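Local coordinates for tail spike protein gp49 (Pseudomonas phage LKA1, PDB 4RU4) that serves as the trimeric tailspike of the phage and probably cleaves the O-specific polysaccharide of Pseudomonas as a lyase during entry into the host cell, at residues B[370-374]-B[400-405]; B[78-82]-B[105-111]; B[559-564]-B[576-580]; B[147-153]-B[166-172]. One frame throughout, in Å; residues are numbered along the deposited sequence. Where two conformers were deposited one is given.

Interaction 1: residues B[370-374]-B[400-405]; sequences WIVIS and RGVIDV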
loop_
_atom_site.group_PDB
_atom_site.type_symbol
_atom_site.label_atom_id
_atom_site.label_comp_id
_atom_site.label_asym_id
_atom_site.label_seq_id
_atom_site.Cartn_x
_atom_site.Cartn_y
_atom_site.Cartn_z
ATOM N N TRP B 370 -18.045 5.746 -16.199
ATOM C CA TRP B 370 -17.346 4.553 -15.722
ATOM C C TRP B 370 -16.068 4.988 -14.994
ATOM O O TRP B 370 -15.661 6.151 -15.084
ATOM C CB TRP B 370 -17.002 3.614 -16.888
ATOM C CG TRP B 370 -16.362 4.317 -18.079
ATOM C CD1 TRP B 370 -17.001 4.764 -19.217
ATOM C CD2 TRP B 370 -14.974 4.643 -18.244
ATOM N NE1 TRP B 370 -16.083 5.349 -20.077
ATOM C CE2 TRP B 370 -14.839 5.291 -19.506
ATOM C CE3 TRP B 370 -13.833 4.460 -17.449
ATOM C CZ2 TRP B 370 -13.607 5.741 -19.994
ATOM C CZ3 TRP B 370 -12.600 4.918 -17.930
ATOM C CH2 TRP B 370 -12.501 5.547 -19.195
ATOM N N ILE B 371 -15.462 4.067 -14.241
ATOM C CA ILE B 371 -14.253 4.381 -13.479
ATOM C C ILE B 371 -13.066 3.538 -13.928
ATOM O O ILE B 371 -11.943 4.038 -14.055
ATOM C CB ILE B 371 -14.484 4.173 -11.959
ATOM C CG1 ILE B 371 -15.642 5.048 -11.473
ATOM C CG2 ILE B 371 -13.203 4.488 -11.146
ATOM C CD1 ILE B 371 -16.039 4.773 -10.024
ATOM N N VAL B 372 -13.313 2.250 -14.177
ATOM C CA VAL B 372 -12.270 1.386 -14.687
ATOM C C VAL B 372 -12.796 0.769 -15.965
ATOM O O VAL B 372 -13.869 0.188 -15.951
ATOM C CB VAL B 372 -11.916 0.247 -13.695
ATOM C CG1 VAL B 372 -10.915 -0.706 -14.369
ATOM C CG2 VAL B 372 -11.346 0.856 -12.385
ATOM N N ILE B 373 -12.073 0.935 -17.067
ATOM C CA ILE B 373 -12.488 0.389 -18.369
ATOM C C ILE B 373 -11.445 -0.618 -18.891
ATOM O O ILE B 373 -10.257 -0.521 -18.573
ATOM C CB ILE B 373 -12.765 1.528 -19.404
ATOM C CG1 ILE B 373 -13.486 0.984 -20.644
ATOM C CG2 ILE B 373 -11.458 2.253 -19.796
ATOM C CD1 ILE B 373 -14.223 2.037 -21.452
ATOM N N SER B 374 -11.864 -1.596 -19.688
ATOM C CA SER B 374 -10.897 -2.568 -20.181
ATOM C C SER B 374 -10.718 -2.462 -21.698
ATOM O O SER B 374 -11.561 -1.932 -22.386
ATOM C CB SER B 374 -11.359 -3.983 -19.830
ATOM O OG SER B 374 -11.655 -4.097 -18.445
ATOM N N ARG B 400 -22.027 0.590 -20.583
ATOM C CA ARG B 400 -20.808 0.223 -19.882
ATOM C C ARG B 400 -21.053 0.096 -18.379
ATOM O O ARG B 400 -21.919 0.790 -17.829
ATOM C CB ARG B 400 -19.688 1.243 -20.185
ATOM C CG ARG B 400 -19.138 1.141 -21.634
ATOM C CD ARG B 400 -18.180 2.284 -22.045
ATOM N NE ARG B 400 -18.854 3.581 -22.089
ATOM C CZ ARG B 400 -18.330 4.707 -22.569
ATOM N NH1 ARG B 400 -17.110 4.735 -23.073
ATOM N NH2 ARG B 400 -19.042 5.822 -22.530
ATOM N N GLY B 401 -20.298 -0.786 -17.718
ATOM C CA GLY B 401 -20.380 -0.912 -16.259
ATOM C C GLY B 401 -19.602 0.222 -15.615
ATOM O O GLY B 401 -18.857 0.922 -16.313
ATOM N N VAL B 402 -19.762 0.422 -14.307
ATOM C CA VAL B 402 -18.894 1.356 -13.581
ATOM C C VAL B 402 -17.479 0.805 -13.643
ATOM O O VAL B 402 -16.500 1.544 -13.828
ATOM C CB VAL B 402 -19.361 1.543 -12.113
ATOM C CG1 VAL B 402 -18.325 2.370 -11.294
ATOM C CG2 VAL B 402 -20.777 2.170 -12.087
ATOM N N ILE B 403 -17.395 -0.516 -13.534
ATOM C CA ILE B 403 -16.203 -1.260 -13.884
ATOM C C ILE B 403 -16.568 -2.046 -15.132
ATOM O O ILE B 403 -17.516 -2.853 -15.119
ATOM C CB ILE B 403 -15.804 -2.229 -12.772
ATOM C CG1 ILE B 403 -15.535 -1.443 -11.485
ATOM C CG2 ILE B 403 -14.569 -3.081 -13.208
ATOM C CD1 ILE B 403 -15.536 -2.312 -10.252
ATOM N N ASP B 404 -15.868 -1.784 -16.234
ATOM C CA ASP B 404 -16.334 -2.286 -17.514
ATOM C C ASP B 404 -15.348 -3.224 -18.192
ATOM O O ASP B 404 -14.156 -2.894 -18.299
ATOM C CB ASP B 404 -16.643 -1.111 -18.462
ATOM C CG ASP B 404 -17.360 -1.571 -19.736
ATOM O OD1 ASP B 404 -18.521 -2.013 -19.619
ATOM O OD2 ASP B 404 -16.767 -1.511 -20.841
ATOM N N VAL B 405 -15.842 -4.374 -18.667
ATOM C CA VAL B 405 -15.017 -5.308 -19.437
ATOM C C VAL B 405 -15.704 -5.605 -20.780
ATOM O O VAL B 405 -16.382 -6.628 -20.944
ATOM C CB VAL B 405 -14.732 -6.632 -18.660
ATOM C CG1 VAL B 405 -13.668 -7.432 -19.386
ATOM C CG2 VAL B 405 -14.307 -6.320 -17.219
HETATM O O HOH W 1 -14.211 -2.239 -21.372
#
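W370, V402 and D404 have the most surface covered in this contact. W370 lays its CB against the backbone of the other segment, 3.3 Å from G401 O. Its NE1 lies 3.2 Å from R400 NH1, over one face of the guanidinium. Both atoms are donors, so this is packing and not a hydrogen bond. The carbonyl O of V402 accepts two bonds, from I371 N at 2.8 Å and from V372 N at 3.3 Å, at the bend that leads into the strand. V402 CG1 also packs on I371 CD1 at 3.6 Å. D404 gives its N to V372 O at 2.8 Å and takes the hydroxyl of S374 on its O (OG to O, 2.8 Å). Within its own segment, D404 OD1 accepts from G401 N at 2.9 Å, a bond between the strand and the loop before it. The two strands run parallel, 2° apart and 4.8 Å between axes. This is the stacking of successive coils in a right-handed parallel beta-helix, as in pectate lyases. R400 lies close to G368, which binds calcium together with D394. Strand 372-377 pairs with strand 349-352 on one side. Strand 403-405 pairs on the other with strand 439-446.

Interaction 2: residues B[78-82]-B[105-111]; sequences QINRG and AFTGTSV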
loop_
_atom_site.group_PDB
_atom_site.type_symbol
_atom_site.label_atom_id
_atom_site.label_comp_id
_atom_site.label_asym_id
_atom_site.label_seq_id
_atom_site.Cartn_x
_atom_site.Cartn_y
_atom_site.Cartn_z
ATOM N N GLN B 78 17.635 29.632 -24.551
ATOM C CA GLN B 78 16.826 29.548 -25.757
ATOM C C GLN B 78 17.479 28.595 -26.735
ATOM O O GLN B 78 18.638 28.799 -27.126
ATOM C CB GLN B 78 16.684 30.933 -26.410
ATOM C CG GLN B 78 16.343 32.044 -25.394
ATOM C CD GLN B 78 15.000 31.796 -24.727
ATOM O OE1 GLN B 78 13.957 31.802 -25.396
ATOM N NE2 GLN B 78 15.023 31.509 -23.412
ATOM N N ILE B 79 16.744 27.559 -27.139
ATOM C CA ILE B 79 17.305 26.579 -28.061
ATOM C C ILE B 79 16.408 26.382 -29.278
ATOM O O ILE B 79 15.185 26.409 -29.175
ATOM C CB ILE B 79 17.595 25.230 -27.363
ATOM C CG1 ILE B 79 16.288 24.570 -26.896
ATOM C CG2 ILE B 79 18.580 25.448 -26.206
ATOM C CD1 ILE B 79 16.403 23.090 -26.495
ATOM N N ASN B 80 17.013 26.210 -30.445
ATOM C CA ASN B 80 16.212 26.038 -31.645
ATOM C C ASN B 80 16.380 24.627 -32.193
ATOM O O ASN B 80 15.847 24.305 -33.254
ATOM C CB ASN B 80 16.641 27.051 -32.708
ATOM C CG ASN B 80 18.071 26.859 -33.123
ATOM O OD1 ASN B 80 18.986 27.061 -32.323
ATOM N ND2 ASN B 80 18.282 26.450 -34.371
ATOM N N ARG B 81 17.121 23.797 -31.472
ATOM C CA ARG B 81 17.336 22.400 -31.886
ATOM C C ARG B 81 17.356 21.558 -30.644
ATOM O O ARG B 81 17.650 22.060 -29.559
ATOM C CB ARG B 81 18.714 22.215 -32.553
ATOM C CG ARG B 81 18.889 22.934 -33.863
ATOM C CD ARG B 81 20.201 22.575 -34.594
ATOM N NE ARG B 81 20.346 23.528 -35.677
ATOM C CZ ARG B 81 19.776 23.388 -36.867
ATOM N NH1 ARG B 81 19.081 22.290 -37.152
ATOM N NH2 ARG B 81 19.927 24.330 -37.790
ATOM N N GLY B 82 17.122 20.256 -30.801
ATOM C CA GLY B 82 17.184 19.384 -29.656
ATOM C C GLY B 82 18.592 19.309 -29.081
ATOM O O GLY B 82 19.578 19.473 -29.793
ATOM N N ALA B 105 11.431 29.041 -33.401
ATOM C CA ALA B 105 12.140 28.466 -34.547
ATOM C C ALA B 105 12.593 27.018 -34.324
ATOM O O ALA B 105 13.310 26.460 -35.151
ATOM C CB ALA B 105 13.345 29.318 -34.891
ATOM N N PHE B 106 12.181 26.408 -33.214
ATOM C CA PHE B 106 12.648 25.059 -32.889
ATOM C C PHE B 106 12.332 24.045 -33.964
ATOM O O PHE B 106 11.211 24.013 -34.503
ATOM C CB PHE B 106 12.030 24.580 -31.571
ATOM C CG PHE B 106 12.598 23.276 -31.069
ATOM C CD1 PHE B 106 13.748 23.263 -30.295
ATOM C CD2 PHE B 106 11.971 22.060 -31.370
ATOM C CE1 PHE B 106 14.256 22.051 -29.812
ATOM C CE2 PHE B 106 12.473 20.849 -30.905
ATOM C CZ PHE B 106 13.622 20.845 -30.120
ATOM N N THR B 107 13.330 23.218 -34.272
ATOM C CA THR B 107 13.119 22.022 -35.078
ATOM C C THR B 107 13.777 20.851 -34.384
ATOM O O THR B 107 14.896 20.970 -33.864
ATOM C CB THR B 107 13.662 22.136 -36.539
ATOM O OG1 THR B 107 15.069 22.392 -36.515
ATOM C CG2 THR B 107 12.965 23.255 -37.291
ATOM N N GLY B 108 13.076 19.722 -34.363
ATOM C CA GLY B 108 13.578 18.547 -33.676
ATOM C C GLY B 108 12.468 17.710 -33.072
ATOM O O GLY B 108 11.354 18.176 -32.867
ATOM N N THR B 109 12.790 16.460 -32.780
ATOM C CA THR B 109 11.823 15.516 -32.239
ATOM C C THR B 109 11.652 15.677 -30.730
ATOM O O THR B 109 10.531 15.577 -30.217
ATOM C CB THR B 109 12.277 14.089 -32.575
ATOM O OG1 THR B 109 12.352 13.953 -33.995
ATOM C CG2 THR B 109 11.281 13.065 -32.050
ATOM N N SER B 110 12.762 15.926 -30.024
ATOM C CA SER B 110 12.765 15.996 -28.564
ATOM C C SER B 110 13.569 17.200 -28.064
ATOM O O SER B 110 14.534 17.633 -28.705
ATOM C CB SER B 110 13.388 14.715 -27.962
ATOM O OG SER B 110 12.780 13.563 -28.516
ATOM N N VAL B 111 13.178 17.735 -26.916
ATOM C CA VAL B 111 13.957 18.834 -26.330
ATOM C C VAL B 111 15.317 18.331 -25.837
ATOM O O VAL B 111 16.353 18.940 -26.101
ATOM C CB VAL B 111 13.219 19.535 -25.174
ATOM C CG1 VAL B 111 14.064 20.713 -24.661
ATOM C CG2 VAL B 111 11.837 20.040 -25.644
HETATM O O HOH W 2 16.131 25.740 -35.956
HETATM O O HOH W 3 17.048 18.671 -33.305
#
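The F106 ring packs against the backbone of 79-82, where the chain turns a corner. Its CE1 is 3.2 Å from R81 C and 3.5 Å from G82 N, while I79 O meets the ring edge, 3.6 Å from CD1. The two segments belong to successive coils near the N-terminal end of the parallel beta-helix. Both segments turn here from one sheet to another. I79 adds an apolar patch: its CD1 packs 4.1 Å from F106 CE1 and 3.8 Å from V111 CG1. Its side chain also touches W57 and L60 of helix 55-65, which covers this part of the coil. One direct hydrogen bond joins the backbones, T107 N to N80 O at 2.9 Å. N80 OD1 accepts from E54 N, and R81 NE forms a salt bridge with D53. N80 ND2 also donates to water 2. G82 comes very close to segment 105-111, with its CA 3.3 Å from S110 O. A CB there would clash with that oxygen. Two waters fill the gaps at the corner. Water 2 links N80 with A105 O. Water 3 accepts from G82 N at 3.0 Å and donates to T107 O at 3.2 Å.

Interaction 3: residues B[559-564]-B[576-580]; sequences RVGVAI and GLFTD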
loop_
_atom_site.group_PDB
_atom_site.type_symbol
_atom_site.label_atom_id
_atom_site.label_comp_id
_atom_site.label_asym_id
_atom_site.label_seq_id
_atom_site.Cartn_x
_atom_site.Cartn_y
_atom_site.Cartn_z
ATOM N N ARG B 559 -50.240 -31.099 16.172
ATOM C CA ARG B 559 -49.169 -31.340 15.186
ATOM C C ARG B 559 -48.086 -30.274 15.311
ATOM O O ARG B 559 -48.376 -29.115 15.646
ATOM C CB ARG B 559 -49.700 -31.302 13.741
ATOM C CG ARG B 559 -50.705 -32.427 13.364
ATOM C CD ARG B 559 -49.990 -33.777 13.255
ATOM N NE ARG B 559 -50.861 -34.876 12.818
ATOM C CZ ARG B 559 -51.721 -35.529 13.602
ATOM N NH1 ARG B 559 -51.856 -35.207 14.885
ATOM N NH2 ARG B 559 -52.456 -36.508 13.095
ATOM N N VAL B 560 -46.851 -30.665 15.020
ATOM C CA VAL B 560 -45.735 -29.722 14.922
ATOM C C VAL B 560 -45.798 -28.959 13.597
ATOM O O VAL B 560 -45.682 -27.738 13.560
ATOM C CB VAL B 560 -44.386 -30.443 14.970
ATOM C CG1 VAL B 560 -43.247 -29.411 14.926
ATOM C CG2 VAL B 560 -44.289 -31.263 16.222
ATOM N N GLY B 561 -45.987 -29.705 12.515
ATOM C CA GLY B 561 -45.951 -29.148 11.187
ATOM C C GLY B 561 -44.569 -29.240 10.569
ATOM O O GLY B 561 -43.546 -29.127 11.255
ATOM N N VAL B 562 -44.550 -29.442 9.256
ATOM C CA VAL B 562 -43.321 -29.566 8.491
ATOM C C VAL B 562 -43.117 -28.293 7.687
ATOM O O VAL B 562 -43.938 -27.940 6.837
ATOM C CB VAL B 562 -43.400 -30.807 7.537
ATOM C CG1 VAL B 562 -42.107 -30.976 6.742
ATOM C CG2 VAL B 562 -43.712 -32.080 8.341
ATOM N N ALA B 563 -42.018 -27.601 7.969
ATOM C CA ALA B 563 -41.663 -26.358 7.317
ATOM C C ALA B 563 -41.034 -26.642 5.956
ATOM O O ALA B 563 -40.065 -27.398 5.870
ATOM C CB ALA B 563 -40.654 -25.572 8.201
ATOM N N ILE B 564 -41.577 -26.007 4.914
ATOM C CA ILE B 564 -41.094 -26.146 3.537
ATOM C C ILE B 564 -41.166 -24.793 2.847
ATOM O O ILE B 564 -41.548 -23.799 3.455
ATOM C CB ILE B 564 -41.950 -27.145 2.732
ATOM C CG1 ILE B 564 -43.394 -26.628 2.625
ATOM C CG2 ILE B 564 -41.914 -28.554 3.396
ATOM C CD1 ILE B 564 -44.331 -27.491 1.709
ATOM N N GLY B 576 -43.993 -22.347 4.051
ATOM C CA GLY B 576 -45.156 -23.114 4.447
ATOM C C GLY B 576 -44.946 -23.969 5.674
ATOM O O GLY B 576 -43.845 -24.453 5.908
ATOM N N LEU B 577 -46.009 -24.164 6.452
ATOM C CA LEU B 577 -45.986 -25.109 7.562
ATOM C C LEU B 577 -47.181 -26.052 7.369
ATOM O O LEU B 577 -48.321 -25.588 7.376
ATOM C CB LEU B 577 -46.114 -24.366 8.898
ATOM C CG LEU B 577 -46.055 -25.247 10.156
ATOM C CD1 LEU B 577 -44.652 -25.816 10.331
ATOM C CD2 LEU B 577 -46.503 -24.479 11.416
ATOM N N PHE B 578 -46.914 -27.347 7.165
ATOM C CA PHE B 578 -47.940 -28.312 6.712
ATOM C C PHE B 578 -47.902 -29.515 7.648
ATOM O O PHE B 578 -46.830 -30.062 7.898
ATOM C CB PHE B 578 -47.620 -28.840 5.300
ATOM C CG PHE B 578 -47.909 -27.879 4.176
ATOM C CD1 PHE B 578 -47.118 -26.761 3.970
ATOM C CD2 PHE B 578 -48.961 -28.135 3.288
ATOM C CE1 PHE B 578 -47.363 -25.885 2.908
ATOM C CE2 PHE B 578 -49.222 -27.271 2.238
ATOM C CZ PHE B 578 -48.423 -26.131 2.048
ATOM N N THR B 579 -49.044 -29.961 8.165
ATOM C CA THR B 579 -49.005 -31.164 9.004
ATOM C C THR B 579 -48.579 -32.297 8.067
ATOM O O THR B 579 -48.945 -32.279 6.872
ATOM C CB THR B 579 -50.365 -31.475 9.663
ATOM O OG1 THR B 579 -51.336 -31.833 8.661
ATOM C CG2 THR B 579 -50.864 -30.260 10.466
ATOM N N ASP B 580 -47.779 -33.251 8.546
ATOM C CA ASP B 580 -47.231 -34.222 7.582
ATOM C C ASP B 580 -48.359 -35.050 6.941
ATOM O O ASP B 580 -48.316 -35.350 5.740
ATOM C CB ASP B 580 -46.190 -35.143 8.222
ATOM C CG ASP B 580 -45.377 -35.923 7.185
ATOM O OD1 ASP B 580 -45.000 -35.352 6.114
ATOM O OD2 ASP B 580 -45.113 -37.117 7.441
#
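Four backbone hydrogen bonds join these segments, in two reciprocal pairs. V562 N donates to F578 O at 2.7 Å, and F578 N returns to V562 O at 3.1 Å. I564 N donates to G576 O and G576 N to I564 O, both at 2.9 Å. Between them A563 and L577 form a non-hydrogen-bonded pair, where A563 CA approaches G576 O at 3.2 Å. The strands are antiparallel at 150°. They are the two arms of a beta hairpin, 562-568 with 572-578, in the C-terminal Ig-like domain. The other edge of strand 572-578 is also paired: L577 bonds through its backbone to V530 of strand 529-535. I564 CD1 packs on F578 CE1 at 3.6 Å, and L577 CD1 lies 3.4 Å from G561 C. A CB on G561 would clash with the L577 side chain. Polar groups beyond the paired strands are met by other parts of the trimer. R559 makes a salt bridge with D581, T579 OG1 hydrogen-bonds to T583 O, and V560 O accepts from K550 NZ. D580 OD1 accepts from G561 N of the second subunit, and OD2 from D580 N there. G561 N in turn donates to D580 OD1 of the third subunit.

Interaction 4: residues B[147-153]-B[166-172]; sequences VFIIYNP and RAGEFCE. With EDO (1,2-ethanediol), chain H.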
loop_
_atom_site.group_PDB
_atom_site.type_symbol
_atom_site.label_atom_id
_atom_site.label_comp_id
_atom_site.label_asym_id
_atom_site.label_seq_id
_atom_site.Cartn_x
_atom_site.Cartn_y
_atom_site.Cartn_z
ATOM N N VAL B 147 22.750 -6.438 -19.421
ATOM C CA VAL B 147 21.320 -6.533 -19.764
ATOM C C VAL B 147 21.142 -6.818 -21.237
ATOM O O VAL B 147 21.809 -6.214 -22.086
ATOM C CB VAL B 147 20.567 -5.237 -19.372
ATOM C CG1 VAL B 147 19.105 -5.248 -19.861
ATOM C CG2 VAL B 147 20.645 -5.054 -17.855
ATOM N N PHE B 148 20.277 -7.774 -21.546
ATOM C CA PHE B 148 19.955 -8.044 -22.938
ATOM C C PHE B 148 18.464 -8.202 -23.136
ATOM O O PHE B 148 17.724 -8.445 -22.176
ATOM C CB PHE B 148 20.747 -9.243 -23.492
ATOM C CG PHE B 148 20.435 -10.584 -22.828
ATOM C CD1 PHE B 148 19.422 -11.390 -23.315
ATOM C CD2 PHE B 148 21.222 -11.058 -21.776
ATOM C CE1 PHE B 148 19.160 -12.619 -22.758
ATOM C CE2 PHE B 148 20.960 -12.286 -21.194
ATOM C CZ PHE B 148 19.929 -13.077 -21.693
ATOM N N ILE B 149 18.045 -8.040 -24.387
ATOM C CA ILE B 149 16.658 -8.188 -24.783
ATOM C C ILE B 149 16.521 -9.382 -25.719
ATOM O O ILE B 149 17.234 -9.492 -26.729
ATOM C CB ILE B 149 16.180 -6.954 -25.575
ATOM C CG1 ILE B 149 16.159 -5.716 -24.686
ATOM C CG2 ILE B 149 14.761 -7.211 -26.156
ATOM C CD1 ILE B 149 16.019 -4.398 -25.474
ATOM N N ILE B 150 15.625 -10.296 -25.366
ATOM C CA ILE B 150 15.172 -11.308 -26.309
ATOM C C ILE B 150 14.021 -10.680 -27.079
ATOM O O ILE B 150 13.092 -10.148 -26.461
ATOM C CB ILE B 150 14.660 -12.531 -25.544
ATOM C CG1 ILE B 150 15.788 -13.100 -24.659
ATOM C CG2 ILE B 150 14.042 -13.572 -26.510
ATOM C CD1 ILE B 150 15.349 -14.237 -23.723
ATOM N N TYR B 151 14.069 -10.723 -28.415
ATOM C CA TYR B 151 13.051 -10.060 -29.237
ATOM C C TYR B 151 12.523 -10.964 -30.330
ATOM O O TYR B 151 13.298 -11.569 -31.068
ATOM C CB TYR B 151 13.646 -8.808 -29.878
ATOM C CG TYR B 151 12.779 -8.135 -30.922
ATOM C CD1 TYR B 151 11.540 -7.591 -30.577
ATOM C CD2 TYR B 151 13.225 -7.993 -32.238
ATOM C CE1 TYR B 151 10.741 -6.971 -31.522
ATOM C CE2 TYR B 151 12.438 -7.352 -33.198
ATOM C CZ TYR B 151 11.207 -6.843 -32.832
ATOM O OH TYR B 151 10.420 -6.215 -33.755
ATOM N N ASN B 152 11.205 -11.033 -30.440
ATOM C CA ASN B 152 10.557 -11.763 -31.526
ATOM C C ASN B 152 10.006 -10.774 -32.559
ATOM O O ASN B 152 9.035 -10.075 -32.283
ATOM C CB ASN B 152 9.436 -12.630 -30.961
ATOM C CG ASN B 152 8.823 -13.545 -32.017
ATOM O OD1 ASN B 152 8.903 -13.260 -33.208
ATOM N ND2 ASN B 152 8.214 -14.647 -31.579
ATOM N N PRO B 153 10.616 -10.710 -33.756
ATOM C CA PRO B 153 10.153 -9.732 -34.745
ATOM C C PRO B 153 8.793 -10.086 -35.336
ATOM O O PRO B 153 8.264 -9.269 -36.087
ATOM C CB PRO B 153 11.209 -9.812 -35.871
ATOM C CG PRO B 153 12.302 -10.705 -35.363
ATOM C CD PRO B 153 11.720 -11.544 -34.259
ATOM N N ARG B 166 4.687 -7.208 -29.889
ATOM C CA ARG B 166 5.591 -8.305 -30.155
ATOM C C ARG B 166 6.138 -8.898 -28.849
ATOM O O ARG B 166 6.183 -8.219 -27.822
ATOM C CB ARG B 166 6.729 -7.817 -31.057
ATOM C CG ARG B 166 6.219 -7.315 -32.428
ATOM C CD ARG B 166 7.333 -7.283 -33.489
ATOM N NE ARG B 166 6.790 -6.779 -34.749
ATOM C CZ ARG B 166 7.076 -5.580 -35.257
ATOM N NH1 ARG B 166 7.947 -4.789 -34.637
ATOM N NH2 ARG B 166 6.520 -5.185 -36.398
ATOM N N ALA B 167 6.565 -10.152 -28.918
ATOM C CA ALA B 167 7.038 -10.905 -27.761
ATOM C C ALA B 167 8.504 -10.635 -27.482
ATOM O O ALA B 167 9.255 -10.235 -28.367
ATOM C CB ALA B 167 6.826 -12.421 -27.980
ATOM N N GLY B 168 8.906 -10.874 -26.241
ATOM C CA GLY B 168 10.309 -10.827 -25.848
ATOM C C GLY B 168 10.368 -10.280 -24.430
ATOM O O GLY B 168 9.328 -10.097 -23.800
ATOM N N GLU B 169 11.564 -10.018 -23.911
ATOM C CA GLU B 169 11.681 -9.400 -22.582
ATOM C C GLU B 169 13.129 -9.025 -22.297
ATOM O O GLU B 169 14.027 -9.415 -23.047
ATOM C CB GLU B 169 11.184 -10.367 -21.473
ATOM C CG GLU B 169 11.841 -11.727 -21.447
ATOM C CD GLU B 169 11.052 -12.723 -20.580
ATOM O OE1 GLU B 169 11.192 -12.685 -19.328
ATOM O OE2 GLU B 169 10.258 -13.509 -21.156
ATOM N N PHE B 170 13.344 -8.283 -21.209
ATOM C CA PHE B 170 14.687 -7.930 -20.741
ATOM C C PHE B 170 15.234 -8.920 -19.713
ATOM O O PHE B 170 14.539 -9.260 -18.740
ATOM C CB PHE B 170 14.675 -6.571 -20.050
ATOM C CG PHE B 170 14.523 -5.401 -20.986
ATOM C CD1 PHE B 170 13.322 -5.191 -21.671
ATOM C CD2 PHE B 170 15.563 -4.494 -21.155
ATOM C CE1 PHE B 170 13.152 -4.089 -22.495
ATOM C CE2 PHE B 170 15.410 -3.369 -21.995
ATOM C CZ PHE B 170 14.199 -3.171 -22.665
ATOM N N CYS B 171 16.485 -9.332 -19.903
ATOM C CA CYS B 171 17.132 -10.281 -18.996
ATOM C C CYS B 171 18.398 -9.663 -18.415
ATOM O O CYS B 171 19.086 -8.900 -19.088
ATOM C CB CYS B 171 17.523 -11.568 -19.716
ATOM S SG CYS B 171 16.183 -12.455 -20.486
ATOM N N GLU B 172 18.684 -9.980 -17.159
ATOM C CA GLU B 172 19.845 -9.410 -16.473
ATOM C C GLU B 172 20.797 -10.570 -16.144
ATOM O O GLU B 172 20.404 -11.528 -15.475
ATOM C CB GLU B 172 19.399 -8.658 -15.216
ATOM C CG GLU B 172 20.517 -7.878 -14.522
ATOM C CD GLU B 172 20.042 -7.097 -13.290
ATOM O OE1 GLU B 172 18.842 -6.680 -13.206
ATOM O OE2 GLU B 172 20.898 -6.903 -12.395
HETATM C C1 EDO H . 20.974 -5.257 -9.479
HETATM O O1 EDO H . 19.782 -5.750 -10.102
HETATM C C2 EDO H . 20.782 -3.808 -9.065
HETATM O O2 EDO H . 20.731 -3.015 -10.267
#
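C171 sits against the F148 ring. Its CB is 3.7 Å from the ring centroid, over the face, and its SG lies 4.4 Å from the same centroid in an oblique sulfur-aromatic contact. I150 CD1 touches that sulfur at 3.8 Å. Across the sheet, on the face of I149 and F170, the roles are swapped between the strands. Here I149 CG1 is over the F170 ring, 3.7 Å from its centroid, and V147 CG1 meets the ring edge, 3.8 Å from F170 CD2. The backbones pair in antiparallel fashion at 161°. F148 N reaches C171 O at 3.0 Å and C171 N reaches F148 O at 2.7 Å. I150 N donates to E169 O and E169 N to I150 O, both at 3.0 Å. N152 N adds one to A167 O at 3.0 Å. G168 CA lies 2.9 Å from I150 O, and a CB would clash with that oxygen. R166 NH1 makes a weak bond to Y151 OH at 3.0 Å, but the guanidinium has a stronger partner in D155. E172 OE2 accepts from O1 of an ethanediol, probably from the crystallisation liquor, at 2.8 Å. OE2 also forms a salt bridge with R184, and OE1 one with K287 of the second subunit. This antiparallel pairing, continued by strands 197-202 and 180-183, fits the beta structure of an Ig-like domain, which here branches from the beta-helix.

Interactions 1 and 2 both join successive parallel coils of the beta-helix, with centres 40 Å apart. Interactions 3 and 4 are antiparallel pairings in two Ig-like domains, with centres 71 Å apart. Interactions 1, 3 and 4 are buried. Interaction 2 is only partly buried and has just one direct backbone bond, supplemented by water. Interaction 1 has more backbone bonds and lies near the calcium site of G368 and D394. Interaction 4 buries the most surface, 694 Å², with aromatic and aliphatic packing on its two faces besides the backbone bonds. Interaction 3 touches two other subunits, interaction 4 one, at E172. Neither coil contact touches another chain. No two contacts meet.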